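Local coordinates for putative cell adhesion protein (Parabacteroides distasonis, PDB 3LIU) that probably serves as a pilus subunit in cell adhesion, as a member of the FimA/Mfa1 fimbrillin family from the human microbiome, at residues E83-V88 and S129-V134; G49-D54 and K104-F109; W56-T61 and Q77-G82; L19-K24 and G167-V172. All coordinates share one frame; numbering follows the deposited sequence.

Interaction 1: residues E83-V88 and S129-V134; sequences EAHVVV and SKVLDV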
loop_
_atom_site.group_PDB
_atom_site.type_symbol
_atom_site.label_atom_id
_atom_site.label_comp_id
_atom_site.label_asym_id
_atom_site.label_seq_id
_atom_site.Cartn_x
_atom_site.Cartn_y
_atom_site.Cartn_z
ATOM N N GLU A 83 25.383 -21.630 -3.018
ATOM C CA GLU A 83 24.453 -20.790 -3.722
ATOM C C GLU A 83 23.196 -20.667 -2.883
ATOM O O GLU A 83 22.754 -21.641 -2.299
ATOM C CB GLU A 83 24.120 -21.338 -5.111
ATOM C CG GLU A 83 23.366 -20.319 -5.961
ATOM C CD GLU A 83 23.216 -20.737 -7.425
ATOM O OE1 GLU A 83 23.762 -21.797 -7.832
ATOM O OE2 GLU A 83 22.545 -19.994 -8.160
ATOM N N ALA A 84 22.661 -19.447 -2.808
ATOM C CA ALA A 84 21.485 -19.168 -2.015
ATOM C C ALA A 84 20.619 -18.081 -2.619
ATOM O O ALA A 84 21.087 -17.226 -3.393
ATOM C CB ALA A 84 21.872 -18.806 -0.567
ATOM N N HIS A 85 19.349 -18.123 -2.234
ATOM C CA HIS A 85 18.385 -17.102 -2.552
ATOM C C HIS A 85 18.138 -16.274 -1.284
ATOM O O HIS A 85 17.911 -16.827 -0.221
ATOM C CB HIS A 85 17.121 -17.725 -3.094
ATOM C CG HIS A 85 17.269 -18.288 -4.469
ATOM N ND1 HIS A 85 17.037 -19.611 -4.758
ATOM C CD2 HIS A 85 17.642 -17.709 -5.635
ATOM C CE1 HIS A 85 17.252 -19.826 -6.043
ATOM N NE2 HIS A 85 17.633 -18.690 -6.597
ATOM N N VAL A 86 18.263 -14.954 -1.412
ATOM C CA VAL A 86 18.249 -14.021 -0.286
ATOM C C VAL A 86 17.189 -12.975 -0.542
ATOM O O VAL A 86 17.123 -12.431 -1.629
ATOM C CB VAL A 86 19.601 -13.325 -0.169
ATOM C CG1 VAL A 86 19.624 -12.328 0.957
ATOM C CG2 VAL A 86 20.717 -14.364 -0.012
ATOM N N VAL A 87 16.377 -12.707 0.476
ATOM C CA VAL A 87 15.377 -11.654 0.430
ATOM C C VAL A 87 15.422 -10.859 1.746
ATOM O O VAL A 87 15.664 -11.407 2.824
ATOM C CB VAL A 87 13.954 -12.217 0.104
ATOM C CG1 VAL A 87 13.594 -13.415 1.005
ATOM C CG2 VAL A 87 12.880 -11.114 0.192
ATOM N N VAL A 88 15.210 -9.559 1.647
ATOM C CA VAL A 88 15.296 -8.683 2.775
ATOM C C VAL A 88 13.949 -8.024 2.951
ATOM O O VAL A 88 13.373 -7.504 1.986
ATOM C CB VAL A 88 16.357 -7.603 2.514
ATOM C CG1 VAL A 88 16.487 -6.632 3.708
ATOM C CG2 VAL A 88 17.678 -8.271 2.188
ATOM N N SER A 129 12.927 -6.304 -0.647
ATOM C CA SER A 129 13.762 -6.444 -1.829
ATOM C C SER A 129 13.200 -7.511 -2.735
ATOM O O SER A 129 12.270 -8.210 -2.374
ATOM C CB SER A 129 15.166 -6.857 -1.400
ATOM O OG SER A 129 15.234 -8.238 -1.032
ATOM N N LYS A 130 13.785 -7.639 -3.911
ATOM C CA LYS A 130 13.516 -8.797 -4.770
ATOM C C LYS A 130 14.271 -9.969 -4.228
ATOM O O LYS A 130 15.076 -9.810 -3.298
ATOM C CB LYS A 130 13.969 -8.516 -6.185
ATOM C CG LYS A 130 15.498 -8.527 -6.419
ATOM C CD LYS A 130 15.801 -8.383 -7.922
ATOM C CE LYS A 130 17.236 -7.938 -8.235
ATOM N NZ LYS A 130 17.492 -8.254 -9.679
ATOM N N VAL A 131 14.074 -11.141 -4.827
ATOM C CA VAL A 131 14.854 -12.300 -4.450
ATOM C C VAL A 131 16.208 -12.265 -5.159
ATOM O O VAL A 131 16.239 -12.162 -6.372
ATOM C CB VAL A 131 14.113 -13.630 -4.771
ATOM C CG1 VAL A 131 14.985 -14.828 -4.463
ATOM C CG2 VAL A 131 12.803 -13.731 -3.968
ATOM N N LEU A 132 17.295 -12.315 -4.389
ATOM C CA LEU A 132 18.672 -12.253 -4.907
ATOM C C LEU A 132 19.226 -13.647 -5.056
ATOM O O LEU A 132 18.907 -14.538 -4.268
ATOM C CB LEU A 132 19.588 -11.457 -3.943
ATOM C CG LEU A 132 19.048 -10.088 -3.496
ATOM C CD1 LEU A 132 19.959 -9.374 -2.488
ATOM C CD2 LEU A 132 18.874 -9.228 -4.701
ATOM N N ASP A 133 20.037 -13.858 -6.075
ATOM C CA ASP A 133 20.764 -15.110 -6.220
ATOM C C ASP A 133 22.267 -14.867 -6.057
ATOM O O ASP A 133 22.846 -14.162 -6.854
ATOM C CB ASP A 133 20.458 -15.735 -7.593
ATOM C CG ASP A 133 21.235 -17.027 -7.829
ATOM O OD1 ASP A 133 21.175 -17.933 -6.964
ATOM O OD2 ASP A 133 21.902 -17.135 -8.874
ATOM N N VAL A 134 22.893 -15.472 -5.067
ATOM C CA VAL A 134 24.304 -15.274 -4.789
ATOM C C VAL A 134 25.004 -16.590 -4.454
ATOM O O VAL A 134 24.367 -17.579 -4.064
ATOM C CB VAL A 134 24.509 -14.297 -3.603
ATOM C CG1 VAL A 134 23.892 -12.940 -3.926
ATOM C CG2 VAL A 134 23.957 -14.882 -2.295
#
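Strand 83-88 and the run 129-134 pair antiparallel, and the side chains sort by face. Ala84, Val86, Leu132 and Val134 turn to the buried one. Val86 sets CG1 anti to its backbone N, which leaves CG2 beside that nitrogen and 4.0 Å from Val134 CG2; the two branches cross at about a right angle. Leu132, with CG anti to its carbonyl carbon, lays CB and CG along the carbonyl oxygen of Val86. Leu132 N gives its hydrogen to Val86 O almost in line, over 2.8 Å at 173°. Ser129 replaces a main-chain acceptor: its OG, in the crowded position between N and carbonyl carbon (chi1 76°), takes the N-H of Val88 at 3.0 Å and donates to Lys130 O at 2.8 Å, while Ser129 N binds Val88 O. On the other face His85 swings its ring beside its own backbone N, so that the edge lies near Leu132 O and CB rests 3.9 Å from Val131 CG1; Ile106 touches both residues. Beside the Ala84-Val134 pair, Glu83, its chain extended beyond CG, brings OE2 to 2.7 Å from Asp133 OD1, the carboxylate planes 42° apart. With two acids this close, one of them probably holds a proton, its pKa likely raised by the neighbouring carboxylate, whereas hydrocarbon contact holds the buried face and backbone bonds join the strands, the Ser129 hydroxyl standing in at one end.

Interaction 2: residues G49-D54 and K104-F109; sequences GVFGVD and KDITDF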
loop_
_atom_site.group_PDB
_atom_site.type_symbol
_atom_site.label_atom_id
_atom_site.label_comp_id
_atom_site.label_asym_id
_atom_site.label_seq_id
_atom_site.Cartn_x
_atom_site.Cartn_y
_atom_site.Cartn_z
ATOM N N GLY A 49 16.229 -13.432 4.905
ATOM C CA GLY A 49 16.044 -14.868 4.728
ATOM C C GLY A 49 17.070 -15.340 3.733
ATOM O O GLY A 49 17.121 -14.817 2.590
ATOM N N VAL A 50 17.887 -16.307 4.147
ATOM C CA VAL A 50 18.901 -16.906 3.247
ATOM C C VAL A 50 18.545 -18.386 3.026
ATOM O O VAL A 50 18.529 -19.157 3.984
ATOM C CB VAL A 50 20.301 -16.837 3.913
ATOM C CG1 VAL A 50 21.403 -17.291 2.936
ATOM C CG2 VAL A 50 20.588 -15.430 4.401
ATOM N N PHE A 51 18.277 -18.784 1.788
ATOM C CA PHE A 51 17.791 -20.140 1.492
ATOM C C PHE A 51 18.727 -20.831 0.493
ATOM O O PHE A 51 18.817 -20.470 -0.694
ATOM C CB PHE A 51 16.330 -20.089 0.986
ATOM C CG PHE A 51 15.353 -19.534 1.998
ATOM C CD1 PHE A 51 14.716 -20.356 2.913
ATOM C CD2 PHE A 51 15.089 -18.183 2.046
ATOM C CE1 PHE A 51 13.807 -19.824 3.844
ATOM C CE2 PHE A 51 14.220 -17.655 2.954
ATOM C CZ PHE A 51 13.567 -18.471 3.861
ATOM N N GLY A 52 19.460 -21.813 0.984
ATOM C CA GLY A 52 20.434 -22.496 0.141
ATOM C C GLY A 52 19.711 -23.311 -0.908
ATOM O O GLY A 52 18.603 -23.757 -0.683
ATOM N N VAL A 53 20.328 -23.507 -2.063
ATOM C CA VAL A 53 19.647 -24.247 -3.124
ATOM C C VAL A 53 19.426 -25.710 -2.728
ATOM O O VAL A 53 18.529 -26.319 -3.234
ATOM C CB VAL A 53 20.409 -24.185 -4.466
ATOM C CG1 VAL A 53 20.347 -22.777 -5.018
ATOM C CG2 VAL A 53 21.823 -24.666 -4.293
ATOM N N ASP A 54 20.233 -26.244 -1.819
ATOM C CA ASP A 54 20.111 -27.625 -1.334
ATOM C C ASP A 54 19.232 -27.797 -0.098
ATOM O O ASP A 54 19.294 -28.858 0.543
ATOM C CB ASP A 54 21.498 -28.149 -0.960
ATOM C CG ASP A 54 22.188 -27.248 0.042
ATOM O OD1 ASP A 54 22.210 -26.022 -0.209
ATOM O OD2 ASP A 54 22.697 -27.737 1.063
ATOM N N LYS A 104 10.591 -22.377 5.579
ATOM C CA LYS A 104 11.496 -23.452 5.209
ATOM C C LYS A 104 12.006 -23.354 3.779
ATOM O O LYS A 104 12.798 -24.178 3.344
ATOM C CB LYS A 104 10.814 -24.797 5.441
ATOM C CG LYS A 104 10.609 -25.093 6.898
ATOM C CD LYS A 104 11.945 -25.089 7.659
ATOM C CE LYS A 104 11.742 -25.421 9.139
ATOM N NZ LYS A 104 12.756 -24.726 9.970
ATOM N N ASP A 105 11.581 -22.324 3.077
ATOM C CA ASP A 105 11.860 -22.157 1.670
ATOM C C ASP A 105 11.442 -20.744 1.297
ATOM O O ASP A 105 10.621 -20.108 1.989
ATOM C CB ASP A 105 11.052 -23.136 0.825
ATOM C CG ASP A 105 9.557 -22.988 1.057
ATOM O OD1 ASP A 105 9.084 -23.465 2.116
ATOM O OD2 ASP A 105 8.867 -22.373 0.218
ATOM N N ILE A 106 11.954 -20.297 0.157
ATOM C CA ILE A 106 11.808 -18.921 -0.264
ATOM C C ILE A 106 10.343 -18.585 -0.544
ATOM O O ILE A 106 9.864 -17.489 -0.191
ATOM C CB ILE A 106 12.766 -18.644 -1.483
ATOM C CG1 ILE A 106 12.890 -17.146 -1.762
ATOM C CG2 ILE A 106 12.340 -19.406 -2.697
ATOM C CD1 ILE A 106 13.945 -16.492 -0.941
ATOM N N THR A 107 9.599 -19.525 -1.124
ATOM C CA THR A 107 8.190 -19.231 -1.436
ATOM C C THR A 107 7.352 -18.974 -0.189
ATOM O O THR A 107 6.632 -17.988 -0.174
ATOM C CB THR A 107 7.520 -20.324 -2.219
ATOM O OG1 THR A 107 8.280 -20.544 -3.397
ATOM C CG2 THR A 107 6.069 -19.944 -2.608
ATOM N N ASP A 108 7.418 -19.854 0.824
ATOM C CA ASP A 108 6.691 -19.603 2.094
ATOM C C ASP A 108 7.137 -18.286 2.730
ATOM O O ASP A 108 6.319 -17.571 3.289
ATOM C CB ASP A 108 6.832 -20.757 3.107
ATOM C CG ASP A 108 6.080 -22.019 2.648
ATOM O OD1 ASP A 108 4.899 -21.852 2.386
ATOM O OD2 ASP A 108 6.641 -23.148 2.529
ATOM N N PHE A 109 8.423 -17.948 2.596
ATOM C CA PHE A 109 8.922 -16.700 3.182
ATOM C C PHE A 109 8.177 -15.519 2.531
ATOM O O PHE A 109 7.514 -14.757 3.208
ATOM C CB PHE A 109 10.453 -16.623 3.043
ATOM C CG PHE A 109 11.079 -15.392 3.646
ATOM C CD1 PHE A 109 11.110 -14.195 2.948
ATOM C CD2 PHE A 109 11.700 -15.456 4.866
ATOM C CE1 PHE A 109 11.681 -13.043 3.507
ATOM C CE2 PHE A 109 12.286 -14.352 5.421
ATOM C CZ PHE A 109 12.267 -13.128 4.735
#
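One face of the Phe51 ring lies against the backbone that leads into helix 106-110: Asp105 C sits 3.5 Å above the plane, toward the rim, with Ile106 N next to it. At the ring edge, in plane, Phe109 CD2 meets Phe51 CZ at 3.7 Å. The two phenyl planes are inclined at 70°, an oblique pairing with centroids 5.6 Å apart. Phe51 reaches the helix because CG stands anti to its carbonyl carbon (chi1 -62°), and Ile106 CD1 closes on Phe51 CD2 at 3.6 Å. This is a short helix packed on a beta-sheet, its first turn touching strand 45-52 through Phe51 and Gly49 and strand 82-90 through Val87. Asp105 is the N-cap; its OD2 accepts from Asp108 N at 3.0 Å, the donor lying above the carboxylate plane, and so fixes the turn that carries Ile106 and Phe109. An alanine at Phe51 would remove the whole ring and would probably leave the helix start and Phe109 poorly packed against the sheet. Phe109, its CG anti to the backbone N, sends CE2 on to Gly49 CA, 3.9 Å away, where a beta carbon would clash with the ring. Ile59 of strand 57-66 also touches Phe109.

Interaction 3: residues W56-T61 and Q77-G82; sequences WSVIYT and QEVYAG
Trp56 and Tyr60 both hold CG in the crowded position between backbone N and carbonyl carbon (chi1 60° and 55°), which aims their rings at segment 77-82, whereas Tyr80 sets CG anti to its carbonyl carbon. Tyr80 CB rides over the centre of the indole six-membered ring, 3.8 Å from its centroid in a CH-pi contact, and the edge of the tyrosine ring turns to the indole face in an offset edge-to-face pair with planes at 72°. At the other end Gln77, bent at chi2, places CG over the centre of the Tyr60 ring, 3.5 Å from its centroid; its amide lies nearly parallel to that ring, and OE1 is bound by Lys62. Val58 fills the middle, with CG2 4.0 Å from Tyr80 CE2. A serine at Trp56 would lose the indole and is likely to leave Tyr80 without its main apolar support in this contact. No hydrogen bond links the segments, axes 7.3 Å apart: at this open end of the 57-66/71-80 beta hairpin, with Trp56 just before its first strand, the arms lie too far apart to pair, and side chains span the gap, Trp56, Tyr60 and Val79 being buried in the FimA-family beta-domain.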
loop_
_atom_site.group_PDB
_atom_site.type_symbol
_atom_site.label_atom_id
_atom_site.label_comp_id
_atom_site.label_asym_id
_atom_site.label_seq_id
_atom_site.Cartn_x
_atom_site.Cartn_y
_atom_site.Cartn_z
ATOM N N TRP A 56 19.027 -25.905 2.998
ATOM C CA TRP A 56 19.277 -25.256 4.294
ATOM C C TRP A 56 18.660 -23.851 4.282
ATOM O O TRP A 56 18.421 -23.269 3.212
ATOM C CB TRP A 56 20.763 -25.197 4.633
ATOM C CG TRP A 56 21.671 -24.436 3.644
ATOM C CD1 TRP A 56 22.419 -24.979 2.634
ATOM C CD2 TRP A 56 21.956 -23.018 3.621
ATOM N NE1 TRP A 56 23.129 -23.993 1.973
ATOM C CE2 TRP A 56 22.876 -22.788 2.571
ATOM C CE3 TRP A 56 21.522 -21.928 4.383
ATOM C CZ2 TRP A 56 23.355 -21.520 2.258
ATOM C CZ3 TRP A 56 22.004 -20.660 4.071
ATOM C CH2 TRP A 56 22.910 -20.470 3.016
ATOM N N SER A 57 18.367 -23.317 5.466
ATOM C CA SER A 57 17.924 -21.939 5.566
ATOM C C SER A 57 18.457 -21.275 6.818
ATOM O O SER A 57 18.665 -21.943 7.840
ATOM C CB SER A 57 16.409 -21.882 5.522
ATOM O OG SER A 57 15.786 -22.528 6.639
ATOM N N VAL A 58 18.703 -19.970 6.717
ATOM C CA VAL A 58 19.022 -19.132 7.854
ATOM C C VAL A 58 18.221 -17.856 7.724
ATOM O O VAL A 58 18.337 -17.139 6.708
ATOM C CB VAL A 58 20.518 -18.784 7.919
ATOM C CG1 VAL A 58 20.828 -18.023 9.182
ATOM C CG2 VAL A 58 21.366 -20.067 7.902
ATOM N N ILE A 59 17.401 -17.569 8.730
ATOM C CA ILE A 59 16.594 -16.332 8.768
ATOM C C ILE A 59 16.826 -15.612 10.074
ATOM O O ILE A 59 16.837 -16.247 11.123
ATOM C CB ILE A 59 15.081 -16.608 8.672
ATOM C CG1 ILE A 59 14.758 -17.422 7.399
ATOM C CG2 ILE A 59 14.273 -15.263 8.714
ATOM C CD1 ILE A 59 14.266 -18.796 7.627
ATOM N N TYR A 60 17.020 -14.298 10.018
ATOM C CA TYR A 60 17.304 -13.513 11.206
ATOM C C TYR A 60 16.813 -12.098 11.065
ATOM O O TYR A 60 16.632 -11.595 9.949
ATOM C CB TYR A 60 18.802 -13.483 11.507
ATOM C CG TYR A 60 19.639 -12.994 10.357
ATOM C CD1 TYR A 60 19.955 -13.841 9.308
ATOM C CD2 TYR A 60 20.138 -11.696 10.319
ATOM C CE1 TYR A 60 20.757 -13.413 8.239
ATOM C CE2 TYR A 60 20.939 -11.257 9.240
ATOM C CZ TYR A 60 21.214 -12.135 8.202
ATOM O OH TYR A 60 21.977 -11.769 7.133
ATOM N N THR A 61 16.647 -11.437 12.204
ATOM C CA THR A 61 16.208 -10.032 12.251
ATOM C C THR A 61 17.134 -9.244 13.169
ATOM O O THR A 61 17.439 -9.687 14.277
ATOM C CB THR A 61 14.748 -9.864 12.735
ATOM O OG1 THR A 61 13.854 -10.504 11.825
ATOM C CG2 THR A 61 14.332 -8.337 12.794
ATOM N N GLN A 77 26.354 -12.039 10.086
ATOM C CA GLN A 77 25.571 -13.118 10.641
ATOM C C GLN A 77 26.136 -14.406 10.108
ATOM O O GLN A 77 26.504 -14.471 8.947
ATOM C CB GLN A 77 24.132 -12.979 10.188
ATOM C CG GLN A 77 23.250 -14.176 10.479
ATOM C CD GLN A 77 22.883 -14.277 11.931
ATOM O OE1 GLN A 77 22.917 -13.284 12.672
ATOM N NE2 GLN A 77 22.526 -15.487 12.354
ATOM N N GLU A 78 26.200 -15.439 10.939
ATOM C CA GLU A 78 26.637 -16.738 10.445
ATOM C C GLU A 78 25.571 -17.380 9.547
ATOM O O GLU A 78 24.395 -17.349 9.867
ATOM C CB GLU A 78 26.995 -17.691 11.589
ATOM C CG GLU A 78 27.920 -18.813 11.140
ATOM C CD GLU A 78 27.881 -19.979 12.097
ATOM O OE1 GLU A 78 28.367 -19.818 13.234
ATOM O OE2 GLU A 78 27.345 -21.049 11.719
ATOM N N VAL A 79 26.022 -17.966 8.446
ATOM C CA VAL A 79 25.170 -18.624 7.455
ATOM C C VAL A 79 25.996 -19.815 6.934
ATOM O O VAL A 79 27.050 -20.115 7.496
ATOM C CB VAL A 79 24.755 -17.633 6.305
ATOM C CG1 VAL A 79 23.923 -16.468 6.849
ATOM C CG2 VAL A 79 25.949 -17.080 5.564
ATOM N N TYR A 80 25.521 -20.520 5.915
ATOM C CA TYR A 80 26.317 -21.598 5.282
ATOM C C TYR A 80 26.842 -21.203 3.908
ATOM O O TYR A 80 26.299 -20.290 3.256
ATOM C CB TYR A 80 25.504 -22.898 5.178
ATOM C CG TYR A 80 24.957 -23.383 6.525
ATOM C CD1 TYR A 80 25.789 -24.020 7.443
ATOM C CD2 TYR A 80 23.617 -23.199 6.869
ATOM C CE1 TYR A 80 25.308 -24.467 8.671
ATOM C CE2 TYR A 80 23.123 -23.644 8.101
ATOM C CZ TYR A 80 23.979 -24.277 8.996
ATOM O OH TYR A 80 23.511 -24.716 10.218
ATOM N N ALA A 81 27.913 -21.874 3.469
ATOM C CA ALA A 81 28.459 -21.607 2.148
ATOM C C ALA A 81 27.583 -22.238 1.062
ATOM O O ALA A 81 26.879 -23.204 1.303
ATOM C CB ALA A 81 29.880 -22.090 2.030
ATOM N N GLY A 82 27.652 -21.685 -0.147
ATOM C CA GLY A 82 26.900 -22.223 -1.280
ATOM C C GLY A 82 26.009 -21.201 -1.923
ATOM O O GLY A 82 25.909 -20.027 -1.474
#

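Interaction 4: residues L19-K24 and G167-V172; sequences LALAIK and GPVPLV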
loop_
_atom_site.group_PDB
_atom_site.type_symbol
_atom_site.label_atom_id
_atom_site.label_comp_id
_atom_site.label_asym_id
_atom_site.label_seq_id
_atom_site.Cartn_x
_atom_site.Cartn_y
_atom_site.Cartn_z
ATOM N N LEU A 19 27.741 -13.370 6.625
ATOM C CA LEU A 19 27.039 -12.536 5.666
ATOM C C LEU A 19 26.780 -11.201 6.328
ATOM O O LEU A 19 26.272 -11.160 7.457
ATOM C CB LEU A 19 25.705 -13.170 5.264
ATOM C CG LEU A 19 24.898 -12.366 4.243
ATOM C CD1 LEU A 19 25.710 -12.193 2.923
ATOM C CD2 LEU A 19 23.569 -13.029 3.978
ATOM N N ALA A 20 27.157 -10.123 5.643
ATOM C CA ALA A 20 26.731 -8.770 5.990
ATOM C C ALA A 20 26.086 -8.166 4.754
ATOM O O ALA A 20 26.477 -8.456 3.613
ATOM C CB ALA A 20 27.887 -7.917 6.478
ATOM N N LEU A 21 25.100 -7.323 4.977
ATOM C CA LEU A 21 24.226 -6.887 3.880
ATOM C C LEU A 21 23.938 -5.398 4.036
ATOM O O LEU A 21 23.703 -4.956 5.133
ATOM C CB LEU A 21 22.949 -7.755 3.862
ATOM C CG LEU A 21 21.972 -7.592 2.697
ATOM C CD1 LEU A 21 21.282 -8.915 2.369
ATOM C CD2 LEU A 21 20.953 -6.477 2.956
ATOM N N ALA A 22 24.023 -4.622 2.950
ATOM C CA ALA A 22 23.716 -3.194 2.978
ATOM C C ALA A 22 22.509 -2.875 2.090
ATOM O O ALA A 22 22.414 -3.389 0.946
ATOM C CB ALA A 22 24.926 -2.401 2.576
ATOM N N ILE A 23 21.558 -2.083 2.614
ATOM C CA ILE A 23 20.373 -1.650 1.808
ATOM C C ILE A 23 20.402 -0.161 1.469
ATOM O O ILE A 23 20.982 0.668 2.213
ATOM C CB ILE A 23 19.026 -2.019 2.497
ATOM C CG1 ILE A 23 18.815 -1.200 3.782
ATOM C CG2 ILE A 23 19.010 -3.544 2.829
ATOM C CD1 ILE A 23 18.188 0.192 3.599
ATOM N N LYS A 24 19.810 0.185 0.335
ATOM C CA LYS A 24 19.715 1.577 -0.076
ATOM C C LYS A 24 18.610 2.260 0.713
ATOM O O LYS A 24 17.523 1.708 0.854
ATOM C CB LYS A 24 19.406 1.673 -1.560
ATOM C CG LYS A 24 19.536 3.069 -2.137
ATOM C CD LYS A 24 18.767 3.174 -3.479
ATOM C CE LYS A 24 19.507 2.469 -4.608
ATOM N NZ LYS A 24 18.615 2.123 -5.755
ATOM N N GLY A 167 25.663 -2.440 -5.907
ATOM C CA GLY A 167 25.362 -1.360 -4.991
ATOM C C GLY A 167 24.421 -1.820 -3.888
ATOM O O GLY A 167 24.044 -2.972 -3.838
ATOM N N PRO A 168 24.056 -0.911 -2.980
ATOM C CA PRO A 168 23.173 -1.292 -1.875
ATOM C C PRO A 168 21.812 -1.859 -2.349
ATOM O O PRO A 168 21.305 -1.471 -3.403
ATOM C CB PRO A 168 23.025 0.000 -1.055
ATOM C CG PRO A 168 23.607 1.089 -1.856
ATOM C CD PRO A 168 24.511 0.491 -2.893
ATOM N N VAL A 169 21.264 -2.807 -1.593
ATOM C CA VAL A 169 20.036 -3.494 -2.024
ATOM C C VAL A 169 18.843 -2.556 -1.921
ATOM O O VAL A 169 18.579 -2.017 -0.847
ATOM C CB VAL A 169 19.747 -4.750 -1.217
ATOM C CG1 VAL A 169 18.549 -5.536 -1.846
ATOM C CG2 VAL A 169 21.020 -5.586 -1.146
ATOM N N PRO A 170 18.151 -2.309 -3.054
ATOM C CA PRO A 170 16.945 -1.461 -2.992
ATOM C C PRO A 170 15.787 -2.189 -2.341
ATOM O O PRO A 170 15.681 -3.419 -2.443
ATOM C CB PRO A 170 16.620 -1.139 -4.472
ATOM C CG PRO A 170 17.432 -2.014 -5.289
ATOM C CD PRO A 170 18.407 -2.811 -4.412
ATOM N N LEU A 171 14.975 -1.435 -1.616
ATOM C CA LEU A 171 13.757 -1.948 -0.990
ATOM C C LEU A 171 12.585 -1.219 -1.598
ATOM O O LEU A 171 12.708 -0.049 -1.919
ATOM C CB LEU A 171 13.785 -1.763 0.524
ATOM C CG LEU A 171 14.944 -2.377 1.312
ATOM C CD1 LEU A 171 14.767 -2.066 2.822
ATOM C CD2 LEU A 171 15.135 -3.872 1.014
ATOM N N VAL A 172 11.465 -1.921 -1.782
ATOM C CA VAL A 172 10.243 -1.333 -2.276
ATOM C C VAL A 172 9.132 -1.496 -1.265
ATOM O O VAL A 172 8.901 -2.590 -0.774
ATOM C CB VAL A 172 9.814 -1.943 -3.620
ATOM C CG1 VAL A 172 8.496 -1.270 -4.112
ATOM C CG2 VAL A 172 10.922 -1.780 -4.629
HETATM O O HOH W 1 15.699 1.355 -0.924
#
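Around Val169 the contact is tight. Val169 N points its hydrogen at a lone pair of Ala22 O, 2.8 Å away and nearly straight at 175°, and Val169 O in turn receives Lys24 N at 2.8 Å, the donor standing above the carbonyl plane. These two bonds form a single backbone bridge between Ile23 and Val169 where segment 167-172 crosses the end of strand 16-24, the local directions 70° apart. Val169, with CG1 anti to its backbone N, holds CG2 just 3.3 Å from Ala22 O and also against Leu21 CD2. Pro168 closes the same spot, its CB 3.5 Å from Lys24 N. Ile23 has CG1 in the crowded position (chi1 68°), from which CD1 reaches Leu171 CD1 at about a right angle; Val88 lies against Ile23 too. Toward solvent the fit loosens. Lys24 is exposed, and its chain, bent at chi3, brings NZ only to within 4.0 Å of Pro170 CB. At the backbone of Lys24 a water bridges the segments, donating to Lys24 O at 2.6 Å and accepting from Leu171 N. The approach to strand 172-185 is thus held to the N-terminal strand by peptide groups and one water rather than by charge, so the polar link probably depends less on the side chains than on backbone N-H groups at Val169, Lys24 and Leu171, while Pro168, Val169 and Leu171 supply the apolar cover.

From the N terminus, strand 16-24 enters first, and its contact with 167-172, interaction 4, closes the widest loop, which contains the other three. Strand 45-52 follows, hydrogen-bonded to both 57-66 and 82-90. Interaction 3 joins the two arms of the next hairpin and lies within the loop of interaction 2, where 49-54 meets the helix start at 104-109. Interactions 1 and 2 cross, since 83-88 comes before 104-109 and 129-134 after it; interaction 3 closes before interaction 1 opens. Backbone bonds from Val87 to Gly49, Val50 to Val58 and Leu19 to Gln77 connect neighbouring strands, so helix, hairpin, central strands and the late 167-172 loop are tied into one beta-domain.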